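Local structure of ABC transporter binding protein AcbH (Actinoplanes, 3OO8) at residues Y140-F145 with M259-S264; L279-F284 with K355-E360; G101-I106 with G302-K307; D107-K112 with Y133-Y138. The protein binds beta-D-galactopyranose as the extracellular solute receptor of an ABC transporter, showing an exclusive preference for this sugar. The protein carries 2 engineered substitutions. One frame throughout, in Å; residues are numbered along the deposited sequence.

Contact 1: residues Y140-F145 with M259-S264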
# COMPACT_ATOMS: atom_id res chain seq x y z
N TYR A 140 5.50 -0.70 -1.83
CA TYR A 140 5.78 -2.15 -1.72
C TYR A 140 4.45 -2.85 -2.02
O TYR A 140 3.40 -2.27 -1.82
CB TYR A 140 6.29 -2.53 -0.33
CG TYR A 140 5.25 -2.34 0.73
CD1 TYR A 140 4.37 -3.38 1.05
CD2 TYR A 140 5.14 -1.13 1.41
CE1 TYR A 140 3.39 -3.18 2.02
CE2 TYR A 140 4.16 -0.95 2.37
CZ TYR A 140 3.31 -1.98 2.66
OH TYR A 140 2.31 -1.84 3.62
N PRO A 141 4.52 -4.11 -2.44
CA PRO A 141 3.32 -4.80 -2.93
C PRO A 141 2.60 -5.70 -1.95
O PRO A 141 3.20 -6.23 -1.01
CB PRO A 141 3.89 -5.65 -4.06
CG PRO A 141 5.26 -6.09 -3.48
CD PRO A 141 5.77 -4.85 -2.76
N TRP A 142 1.30 -5.85 -2.19
CA TRP A 142 0.44 -6.84 -1.51
C TRP A 142 0.17 -7.91 -2.56
O TRP A 142 -0.58 -7.69 -3.50
CB TRP A 142 -0.87 -6.20 -1.05
CG TRP A 142 -0.75 -5.59 0.31
CD1 TRP A 142 -0.01 -4.48 0.69
CD2 TRP A 142 -1.38 -6.07 1.50
NE1 TRP A 142 -0.17 -4.25 2.05
CE2 TRP A 142 -0.97 -5.24 2.56
CE3 TRP A 142 -2.26 -7.14 1.76
CZ2 TRP A 142 -1.45 -5.41 3.87
CZ3 TRP A 142 -2.71 -7.32 3.08
CH2 TRP A 142 -2.29 -6.47 4.10
N VAL A 143 0.75 -9.10 -2.34
CA VAL A 143 0.80 -10.15 -3.36
C VAL A 143 0.80 -11.50 -2.63
O VAL A 143 0.81 -11.54 -1.42
CB VAL A 143 2.12 -10.04 -4.22
CG1 VAL A 143 2.02 -8.87 -5.21
CG2 VAL A 143 3.34 -9.79 -3.35
N VAL A 144 0.72 -12.60 -3.39
CA VAL A 144 0.61 -13.96 -2.80
C VAL A 144 2.00 -14.60 -2.80
O VAL A 144 2.61 -14.86 -3.85
CB VAL A 144 -0.29 -14.87 -3.69
CG1 VAL A 144 -0.44 -16.22 -2.99
CG2 VAL A 144 -1.67 -14.26 -3.98
N PHE A 145 2.49 -14.91 -1.60
CA PHE A 145 3.83 -15.49 -1.43
C PHE A 145 3.75 -17.00 -1.36
O PHE A 145 2.72 -17.52 -1.00
CB PHE A 145 4.44 -14.96 -0.13
CG PHE A 145 4.80 -13.51 -0.24
CD1 PHE A 145 6.07 -13.13 -0.69
CD2 PHE A 145 3.89 -12.55 0.16
CE1 PHE A 145 6.41 -11.79 -0.85
CE2 PHE A 145 4.21 -11.17 0.03
CZ PHE A 145 5.48 -10.80 -0.47
N MET A 259 0.62 -21.01 0.50
CA MET A 259 0.65 -19.59 0.07
C MET A 259 0.25 -18.66 1.22
O MET A 259 -0.34 -19.08 2.22
CB MET A 259 -0.38 -19.38 -1.05
CG MET A 259 -0.22 -20.31 -2.26
SD MET A 259 -1.52 -20.17 -3.52
CE MET A 259 -2.91 -21.07 -2.84
N MET A 260 0.56 -17.38 1.08
CA MET A 260 0.05 -16.39 2.01
C MET A 260 -0.03 -15.04 1.30
O MET A 260 0.94 -14.62 0.65
CB MET A 260 0.92 -16.24 3.24
CG MET A 260 0.39 -15.15 4.17
SD MET A 260 1.30 -15.24 5.74
CE MET A 260 0.54 -13.90 6.65
N PHE A 261 -1.18 -14.38 1.38
CA PHE A 261 -1.37 -13.06 0.73
C PHE A 261 -1.18 -11.97 1.76
O PHE A 261 -1.91 -11.91 2.74
CB PHE A 261 -2.81 -12.96 0.12
CG PHE A 261 -3.11 -11.61 -0.51
CD1 PHE A 261 -2.57 -11.31 -1.75
CD2 PHE A 261 -3.93 -10.69 0.13
CE1 PHE A 261 -2.85 -10.10 -2.37
CE2 PHE A 261 -4.19 -9.46 -0.47
CZ PHE A 261 -3.64 -9.20 -1.73
N GLN A 262 -0.17 -11.12 1.58
CA GLN A 262 -0.00 -9.95 2.46
C GLN A 262 1.06 -9.02 1.86
O GLN A 262 1.48 -9.22 0.71
CB GLN A 262 0.33 -10.36 3.91
CG GLN A 262 -0.65 -9.77 4.90
CD GLN A 262 -0.39 -10.16 6.33
OE1 GLN A 262 -1.08 -11.03 6.87
NE2 GLN A 262 0.57 -9.52 6.96
N GLY A 263 1.48 -8.00 2.61
CA GLY A 263 2.50 -7.06 2.11
C GLY A 263 3.90 -7.65 2.15
O GLY A 263 4.20 -8.45 3.05
N SER A 264 4.76 -7.29 1.20
CA SER A 264 6.12 -7.88 1.24
C SER A 264 6.94 -7.46 2.46
O SER A 264 7.77 -8.25 2.95
CB SER A 264 6.91 -7.52 -0.02
OG SER A 264 7.15 -6.14 0.03

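Contact 2: residues L279-F284 with K355-E360. With SO4 (sulfate ion), chain B.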
# COMPACT_ATOMS: atom_id res chain seq x y z
N LEU A 279 11.80 -17.85 -1.20
CA LEU A 279 10.54 -17.09 -1.24
C LEU A 279 10.32 -16.41 -2.60
O LEU A 279 11.25 -15.81 -3.15
CB LEU A 279 10.57 -16.03 -0.13
CG LEU A 279 9.24 -15.29 0.07
CD1 LEU A 279 8.14 -16.26 0.43
CD2 LEU A 279 9.41 -14.26 1.16
N ASP A 280 9.11 -16.53 -3.14
CA ASP A 280 8.74 -15.82 -4.36
C ASP A 280 7.29 -15.38 -4.18
O ASP A 280 6.66 -15.62 -3.12
CB ASP A 280 8.88 -16.76 -5.57
CG ASP A 280 9.14 -16.05 -6.88
OD1 ASP A 280 8.81 -14.86 -7.04
OD2 ASP A 280 9.68 -16.71 -7.80
N PHE A 281 6.75 -14.72 -5.19
CA PHE A 281 5.34 -14.35 -5.12
C PHE A 281 4.73 -14.26 -6.48
O PHE A 281 5.44 -14.26 -7.49
CB PHE A 281 5.11 -13.02 -4.39
CG PHE A 281 5.70 -11.81 -5.10
CD1 PHE A 281 4.98 -11.14 -6.07
CD2 PHE A 281 6.94 -11.29 -4.68
CE1 PHE A 281 5.49 -10.00 -6.69
CE2 PHE A 281 7.45 -10.15 -5.29
CZ PHE A 281 6.75 -9.50 -6.29
N PHE A 282 3.40 -14.31 -6.51
CA PHE A 282 2.66 -14.00 -7.72
C PHE A 282 1.56 -13.01 -7.39
O PHE A 282 1.13 -12.92 -6.25
CB PHE A 282 2.15 -15.26 -8.46
CG PHE A 282 1.26 -16.18 -7.62
CD1 PHE A 282 -0.10 -15.89 -7.49
CD2 PHE A 282 1.77 -17.30 -7.00
CE1 PHE A 282 -0.93 -16.69 -6.76
CE2 PHE A 282 0.94 -18.11 -6.25
CZ PHE A 282 -0.42 -17.81 -6.14
N VAL A 283 1.14 -12.19 -8.37
CA VAL A 283 0.03 -11.29 -8.09
C VAL A 283 -1.28 -12.05 -7.93
O VAL A 283 -1.49 -13.13 -8.50
CB VAL A 283 -0.07 -10.16 -9.15
CG1 VAL A 283 1.27 -9.49 -9.26
CG2 VAL A 283 -0.52 -10.67 -10.53
N PHE A 284 -2.19 -11.48 -7.15
CA PHE A 284 -3.47 -12.17 -6.97
C PHE A 284 -4.10 -12.45 -8.33
O PHE A 284 -4.10 -11.56 -9.21
CB PHE A 284 -4.40 -11.31 -6.12
CG PHE A 284 -5.54 -12.09 -5.50
CD1 PHE A 284 -5.40 -12.61 -4.21
CD2 PHE A 284 -6.74 -12.28 -6.18
CE1 PHE A 284 -6.44 -13.31 -3.59
CE2 PHE A 284 -7.80 -12.97 -5.57
CZ PHE A 284 -7.64 -13.51 -4.29
N LYS A 355 13.39 -6.67 -6.79
CA LYS A 355 13.40 -6.63 -8.23
C LYS A 355 12.05 -7.05 -8.82
O LYS A 355 11.55 -6.41 -9.73
CB LYS A 355 14.52 -7.52 -8.76
CG LYS A 355 15.87 -6.94 -8.40
CD LYS A 355 16.97 -7.92 -8.82
CE LYS A 355 18.35 -7.30 -8.62
NZ LYS A 355 19.41 -8.27 -9.03
N LYS A 356 11.47 -8.13 -8.31
CA LYS A 356 10.18 -8.54 -8.82
C LYS A 356 9.08 -7.52 -8.45
O LYS A 356 8.16 -7.28 -9.24
CB LYS A 356 9.85 -9.93 -8.28
CG LYS A 356 8.63 -10.52 -8.97
CD LYS A 356 8.47 -12.00 -8.60
CE LYS A 356 7.24 -12.58 -9.28
NZ LYS A 356 7.35 -12.60 -10.75
N SER A 357 9.22 -6.91 -7.28
CA SER A 357 8.23 -5.91 -6.84
C SER A 357 8.18 -4.73 -7.81
O SER A 357 7.09 -4.27 -8.19
CB SER A 357 8.57 -5.41 -5.43
OG SER A 357 8.51 -6.48 -4.46
N VAL A 358 9.35 -4.27 -8.24
CA VAL A 358 9.43 -3.14 -9.20
C VAL A 358 8.71 -3.54 -10.48
O VAL A 358 7.95 -2.76 -11.05
CB VAL A 358 10.93 -2.85 -9.57
CG1 VAL A 358 11.07 -1.99 -10.88
CG2 VAL A 358 11.62 -2.18 -8.41
N ALA A 359 8.98 -4.75 -10.95
CA ALA A 359 8.39 -5.21 -12.19
C ALA A 359 6.86 -5.32 -12.09
O ALA A 359 6.14 -4.80 -12.94
CB ALA A 359 8.98 -6.55 -12.58
N GLU A 360 6.38 -5.94 -11.01
CA GLU A 360 4.95 -6.19 -10.88
C GLU A 360 4.17 -4.93 -10.52
O GLU A 360 3.10 -4.67 -11.05
CB GLU A 360 4.67 -7.33 -9.90
CG GLU A 360 5.19 -8.66 -10.44
CD GLU A 360 4.56 -9.04 -11.77
OE1 GLU A 360 3.36 -8.75 -12.00
OE2 GLU A 360 5.27 -9.67 -12.59
S SO4 B . 10.40 -15.26 -10.85
O1 SO4 B . 9.14 -15.51 -10.16
O2 SO4 B . 10.41 -16.06 -12.08
O3 SO4 B . 11.53 -15.65 -10.01
O4 SO4 B . 10.53 -13.84 -11.18

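Contact 3: residues G101-I106 with G302-K307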
# COMPACT_ATOMS: atom_id res chain seq x y z
N GLY A 101 -7.46 23.29 0.72
CA GLY A 101 -6.59 24.43 0.47
C GLY A 101 -5.36 24.46 1.36
O GLY A 101 -4.75 25.51 1.52
N LEU A 102 -5.00 23.32 1.96
CA LEU A 102 -3.85 23.29 2.86
C LEU A 102 -2.51 22.99 2.19
O LEU A 102 -1.47 23.08 2.84
CB LEU A 102 -4.06 22.25 3.98
CG LEU A 102 -5.25 22.50 4.92
CD1 LEU A 102 -5.35 21.41 6.00
CD2 LEU A 102 -5.11 23.88 5.52
N LEU A 103 -2.55 22.62 0.92
CA LEU A 103 -1.35 22.21 0.19
C LEU A 103 -1.09 23.04 -1.05
O LEU A 103 -2.02 23.38 -1.76
CB LEU A 103 -1.46 20.74 -0.21
CG LEU A 103 -1.74 19.74 0.91
CD1 LEU A 103 -1.75 18.35 0.30
CD2 LEU A 103 -0.71 19.81 2.04
N THR A 104 0.18 23.34 -1.31
CA THR A 104 0.55 24.07 -2.51
C THR A 104 0.63 23.10 -3.67
O THR A 104 1.27 22.06 -3.56
CB THR A 104 1.91 24.77 -2.28
OG1 THR A 104 1.72 25.81 -1.32
CG2 THR A 104 2.43 25.40 -3.56
N PRO A 105 -0.06 23.39 -4.79
CA PRO A 105 0.08 22.51 -5.94
C PRO A 105 1.50 22.60 -6.54
O PRO A 105 2.16 23.67 -6.45
CB PRO A 105 -0.98 23.03 -6.91
CG PRO A 105 -1.09 24.46 -6.59
CD PRO A 105 -0.88 24.58 -5.11
N ILE A 106 1.97 21.49 -7.10
CA ILE A 106 3.33 21.41 -7.61
C ILE A 106 3.38 20.94 -9.06
O ILE A 106 4.25 20.15 -9.47
CB ILE A 106 4.21 20.54 -6.68
CG1 ILE A 106 3.52 19.22 -6.41
CG2 ILE A 106 4.41 21.25 -5.33
CD1 ILE A 106 4.46 18.19 -5.80
N GLY A 302 5.55 9.58 0.27
CA GLY A 302 6.14 10.69 -0.49
C GLY A 302 6.20 11.95 0.32
O GLY A 302 6.34 11.91 1.55
N PHE A 303 6.13 13.09 -0.37
CA PHE A 303 6.32 14.39 0.27
C PHE A 303 5.34 15.39 -0.30
O PHE A 303 4.93 15.29 -1.46
CB PHE A 303 7.75 14.88 0.03
CG PHE A 303 8.76 13.87 0.46
CD1 PHE A 303 9.15 13.81 1.77
CD2 PHE A 303 9.25 12.92 -0.46
CE1 PHE A 303 10.02 12.81 2.21
CE2 PHE A 303 10.14 11.91 -0.04
CZ PHE A 303 10.54 11.87 1.30
N ILE A 304 4.96 16.32 0.58
CA ILE A 304 4.03 17.39 0.23
C ILE A 304 4.63 18.75 0.59
O ILE A 304 5.60 18.86 1.36
CB ILE A 304 2.71 17.26 1.00
CG1 ILE A 304 2.98 17.29 2.53
CG2 ILE A 304 1.95 16.02 0.53
CD1 ILE A 304 1.72 17.20 3.42
N LEU A 305 4.02 19.79 0.02
CA LEU A 305 4.43 21.18 0.26
C LEU A 305 3.30 21.95 0.96
O LEU A 305 2.34 22.40 0.29
CB LEU A 305 4.75 21.82 -1.10
CG LEU A 305 5.73 23.03 -1.14
CD1 LEU A 305 6.15 23.34 -2.59
CD2 LEU A 305 5.15 24.27 -0.43
N PRO A 306 3.39 22.11 2.29
CA PRO A 306 2.32 22.79 3.04
C PRO A 306 2.11 24.20 2.53
O PRO A 306 3.09 24.94 2.38
CB PRO A 306 2.86 22.81 4.46
CG PRO A 306 3.69 21.51 4.54
CD PRO A 306 4.39 21.54 3.19
N LYS A 307 0.87 24.55 2.20
CA LYS A 307 0.60 25.92 1.73
C LYS A 307 1.14 26.99 2.70
O LYS A 307 1.67 28.01 2.25
CB LYS A 307 -0.89 26.17 1.47
CG LYS A 307 -1.16 27.57 0.89
CD LYS A 307 -2.62 27.85 0.62
CE LYS A 307 -3.13 27.17 -0.65
NZ LYS A 307 -4.61 27.35 -0.85
O HOH W 1 1.78 19.82 -1.76

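Contact 4: residues D107-K112 with Y133-Y138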
# COMPACT_ATOMS: atom_id res chain seq x y z
N ASP A 107 2.50 21.52 -9.88
CA ASP A 107 2.47 21.17 -11.28
C ASP A 107 3.81 21.56 -11.90
O ASP A 107 4.26 20.91 -12.84
CB ASP A 107 1.34 21.90 -12.02
CG ASP A 107 -0.04 21.49 -11.54
OD1 ASP A 107 -0.18 20.37 -11.01
OD2 ASP A 107 -1.00 22.25 -11.74
N ASP A 108 4.41 22.65 -11.40
CA ASP A 108 5.71 23.08 -11.89
C ASP A 108 6.85 22.09 -11.64
O ASP A 108 7.65 21.81 -12.52
CB ASP A 108 6.05 24.52 -11.45
CG ASP A 108 5.95 24.75 -9.95
OD1 ASP A 108 5.63 23.82 -9.15
OD2 ASP A 108 6.23 25.89 -9.54
N VAL A 109 6.88 21.52 -10.43
CA VAL A 109 7.81 20.44 -10.13
C VAL A 109 7.60 19.29 -11.10
O VAL A 109 8.56 18.73 -11.64
CB VAL A 109 7.57 19.92 -8.69
CG1 VAL A 109 8.39 18.63 -8.42
CG2 VAL A 109 7.93 21.02 -7.67
N TRP A 110 6.33 18.94 -11.34
CA TRP A 110 5.99 17.83 -12.22
C TRP A 110 6.30 18.04 -13.70
O TRP A 110 6.57 17.10 -14.42
CB TRP A 110 4.55 17.33 -11.94
CG TRP A 110 4.51 16.35 -10.75
CD1 TRP A 110 4.39 16.66 -9.44
CD2 TRP A 110 4.60 14.94 -10.84
NE1 TRP A 110 4.38 15.49 -8.68
CE2 TRP A 110 4.52 14.43 -9.53
CE3 TRP A 110 4.76 14.05 -11.91
CZ2 TRP A 110 4.57 13.06 -9.25
CZ3 TRP A 110 4.81 12.69 -11.65
CH2 TRP A 110 4.72 12.21 -10.32
N ASP A 111 6.35 19.31 -14.12
CA ASP A 111 6.79 19.62 -15.47
C ASP A 111 8.24 19.15 -15.65
O ASP A 111 8.65 18.76 -16.75
CB ASP A 111 6.72 21.14 -15.70
CG ASP A 111 5.31 21.69 -15.81
OD1 ASP A 111 4.37 20.92 -16.12
OD2 ASP A 111 5.15 22.91 -15.61
N LYS A 112 9.02 19.17 -14.58
CA LYS A 112 10.42 18.74 -14.65
C LYS A 112 10.61 17.25 -14.40
O LYS A 112 11.42 16.59 -15.06
CB LYS A 112 11.21 19.55 -13.64
CG LYS A 112 12.56 18.97 -13.26
CD LYS A 112 13.68 19.44 -14.16
CE LYS A 112 15.02 19.24 -13.45
NZ LYS A 112 16.18 19.37 -14.38
N TYR A 133 0.09 17.27 -6.00
CA TYR A 133 0.33 17.71 -4.63
C TYR A 133 1.43 16.90 -3.93
O TYR A 133 1.95 17.31 -2.89
CB TYR A 133 -0.97 17.70 -3.79
CG TYR A 133 -1.96 18.74 -4.26
CD1 TYR A 133 -1.84 20.05 -3.84
CD2 TYR A 133 -3.01 18.38 -5.12
CE1 TYR A 133 -2.75 21.02 -4.26
CE2 TYR A 133 -3.92 19.34 -5.55
CZ TYR A 133 -3.77 20.65 -5.11
OH TYR A 133 -4.69 21.60 -5.51
N LEU A 134 1.74 15.74 -4.49
CA LEU A 134 2.70 14.83 -3.87
C LEU A 134 3.87 14.53 -4.81
O LEU A 134 3.67 14.40 -6.03
CB LEU A 134 2.00 13.49 -3.58
CG LEU A 134 2.79 12.41 -2.77
CD1 LEU A 134 2.58 12.62 -1.27
CD2 LEU A 134 2.43 10.98 -3.19
N VAL A 135 5.07 14.34 -4.24
CA VAL A 135 6.15 13.68 -4.98
C VAL A 135 6.37 12.33 -4.32
O VAL A 135 6.74 12.31 -3.14
CB VAL A 135 7.48 14.39 -4.93
CG1 VAL A 135 8.53 13.51 -5.66
CG2 VAL A 135 7.38 15.74 -5.64
N PRO A 136 6.12 11.23 -5.04
CA PRO A 136 6.27 9.93 -4.34
C PRO A 136 7.72 9.47 -4.33
O PRO A 136 8.52 9.93 -5.16
CB PRO A 136 5.45 9.00 -5.23
CG PRO A 136 5.57 9.53 -6.58
CD PRO A 136 5.65 11.04 -6.43
N LEU A 137 8.04 8.55 -3.42
CA LEU A 137 9.42 8.05 -3.29
C LEU A 137 9.49 6.54 -3.46
O LEU A 137 10.31 6.07 -4.25
CB LEU A 137 10.03 8.46 -1.92
CG LEU A 137 11.56 8.28 -1.89
CD1 LEU A 137 12.27 9.22 -2.87
CD2 LEU A 137 12.03 8.49 -0.44
N TYR A 138 8.66 5.78 -2.75
CA TYR A 138 8.74 4.31 -2.80
C TYR A 138 7.38 3.70 -2.41
O TYR A 138 6.53 4.37 -1.81
CB TYR A 138 9.82 3.74 -1.85
CG TYR A 138 9.62 4.22 -0.42
CD1 TYR A 138 8.64 3.63 0.39
CD2 TYR A 138 10.32 5.33 0.06
CE1 TYR A 138 8.37 4.13 1.69
CE2 TYR A 138 10.03 5.86 1.33
CZ TYR A 138 9.07 5.25 2.13
OH TYR A 138 8.82 5.78 3.36

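Contact 1: residues Y140-F145 with M259-S264
Trp142 and Phe261 meet on one face of an antiparallel pair of strands, and the way they do so illustrates how a sheet can set a sugar-binding ring in place. With CG anti to the carbonyl carbon (chi1 -88°), the indole of Trp142 folds back over the partner strand, so that one face lies on the Gln262-Gly263 peptide. Gly263 CA sits almost on the normal of the five-membered ring, 3.8 Å from its centroid, in a CH-pi contact. The absence of a side chain at Gly263 lets the indole and Tyr140 come this close. The edge of the indole then addresses the face of Phe261 in an offset edge-to-face pair, the planes 62° apart, with Trp142 CE3 3.8 Å from Phe261 CE2. Beside it, Val144 CG2 reaches Phe261 CD1 and Val144 CG1 lies against Met259 CB.

On the other face, Phe145 turns its ring edge to two carbonyls: CE2 comes within 3.4 Å of Gln262 O, and Met260 O also lies near the ring plane. Its CZ packs on Ser264 CA at 3.4 Å. Two reciprocal pairs of backbone bonds, Val143 with Gln262 and Phe145 with Met260, fix the register; Phe145 N to Met260 O is short at 2.7 Å and nearly straight. Ser264 N closes the row on Pro141 O. Gln266 accepts bonds from Gln262 NE2 and Gly263 N, while Phe370 stacks on Trp142. Trp142 and Gln266 are galactose-binding residues, although no sugar occupies this chain, and the strand pair forms one wall of the sugar site between the lobes of a class 2 solute-binding fold.

Contact 2: residues L279-F284 with K355-E360
Phe281 and Lys356 carry most of this contact, in which a helix lies against a strand running nearly parallel to it. The aliphatic part of the lysine slides past the phenyl ring in the opposite direction. Lys356 CG approaches Phe281 CZ to 3.4 Å, and CD stands over the ring face, offset toward the rim, as a CH-pi donor 3.9 Å from the centroid. The lysine chain is extended as far as CE and bends only at its last torsion (chi4 65°), which leaves NZ higher above the face than CD, toward the sulfate; the ammonium is 5.5 Å from the centroid of Phe281, at most a weak cation-pi attraction.

Glu360 is the third participant. Its CG reaches Phe281 CE1, and OE1 lies 3.5 Å from Val283 CG1, the two side chains crossing at about a right angle. The other carboxylate oxygen, OE2, forms a salt bridge with Lys363.

Asp280 lies at the polar end. Its OD1 accepts a hydrogen bond from Phe281 N, 2.8 Å away, on its anti side, and Lys356 CD passes close to the same oxygen. Replacing the aspartate by an alanine is likely to leave the Phe281 amide without this side-chain acceptor. A sulfate, probably from the crystallisation liquor, receives two weak bonds from Lys356 NZ, the shorter at 3.4 Å to O4, and its O1 lies 2.7 Å from Asp280 OD2. The chemistry is amphipathic: the methylenes of Lys356 serve the aromatic ring, while Asp280 OD1, 4.6 Å from NZ, offers the ammonium at most a modest attraction, if the acid is ionised.

Contact 3: residues G101-I106 with G302-K307
The stretch from Gly101 to Ile106, linking two helices, is tied here to the end of strand 301-304 and the residues that follow it, through two backbone bonds and one from a lysine side chain. Leu103 and Pro306 form a single bridge rather than a continued ladder. On one side of it Thr104 N points straight at Leu305 O, 2.8 Å away and nearly along the C=O axis. On the other, Lys307 N reaches Leu102 O at 2.8 Å, but from above the carbonyl plane.

Lys307 adds a third grip. Extended at first and then bent at chi3 (-76°), its chain turns back so that NZ bonds to Gly101 O at 3.0 Å. Gly101 itself has positive phi and ends helix 92-99 in a Schellman motif, so the lysine binds a carbonyl just past the helix end. A water further joins the segments: it accepts from Leu305 N (2.9 Å) and lies 2.9 Å from Thr104 O, to which it can donate.

Branched side chains fill in between. Leu103 CD2 meets Ile304 CD1 at 3.8 Å, Leu305 CD2 rests on Thr104 CB, and Leu305 CD1 touches Ile106 CG2 at 3.9 Å. Ile106 occupies the N-cap position of the next helix. Strand 301-304 lies antiparallel between strands 85-89 and 134-147, the hallmark of the class 2 solute-binding fold, in which a strand returning from the second lobe is inserted into the sheet of the first.

Contact 4: residues D107-K112 with Y133-Y138
In Trp110, chi1 of -83° puts CG beside the backbone N, and chi2 of 87° turns the indole edge that carries NE1 from helix 107-113 to Leu134 O on strand 134-147. The NE1 to O distance is 3.0 Å and the N-H...O angle 149°; the carbonyl oxygen lies in the ring plane, while the donor is tilted from the carbonyl plane. The same edge continues onto proline: Trp110 CZ2 lies 3.6 Å from Pro136 CD. Edge contact thus satisfies the buried indole nitrogen and packs the adjoining carbons in one stroke. This is helix-on-sheet packing in the first lobe of a class 2 solute-binding protein, the helix axis passing 9.6 Å from that of the strand.

The preceding residue, Val109, carries CG1 anti to its own N and sets it against Val135 CG2 at 4.1 Å, the two side chains crossing at about a right angle. An alanine in place of Trp110 is likely to open a gap beside Pro136 and leave Leu134 O without its indole donor. Tyr132 stacks on Trp110, and Phe117 meets the same ring at a slant. Leu319 and Ile322 of helix 312-322 also pack on Val135.

In the fold
Strand 134-147 belongs to contacts 1 and 4 and is flanked in the same sheet by the strands of contacts 2 and 3: its early residues serve contact 4 in one lobe and its later ones contact 1 in the other, with the centres about 28 Å apart. Contacts 1 and 2 are neighbours, about 8 Å between centres; Val144 O meets Phe282 N at 2.8 Å in a probable hydrogen bond. Contacts 3 and 4 form a similar pair, about 10 Å between centres, joined by a probable hydrogen bond from Val135 N to Phe303 O. Contact 1 holds the galactose-binding Trp142, from whose side chain that of Val283 in contact 2 is about 9 Å. Across the cleft, Leu103 of contact 3 lies about 9 Å from the galactose-binding Arg93, side chain to side chain.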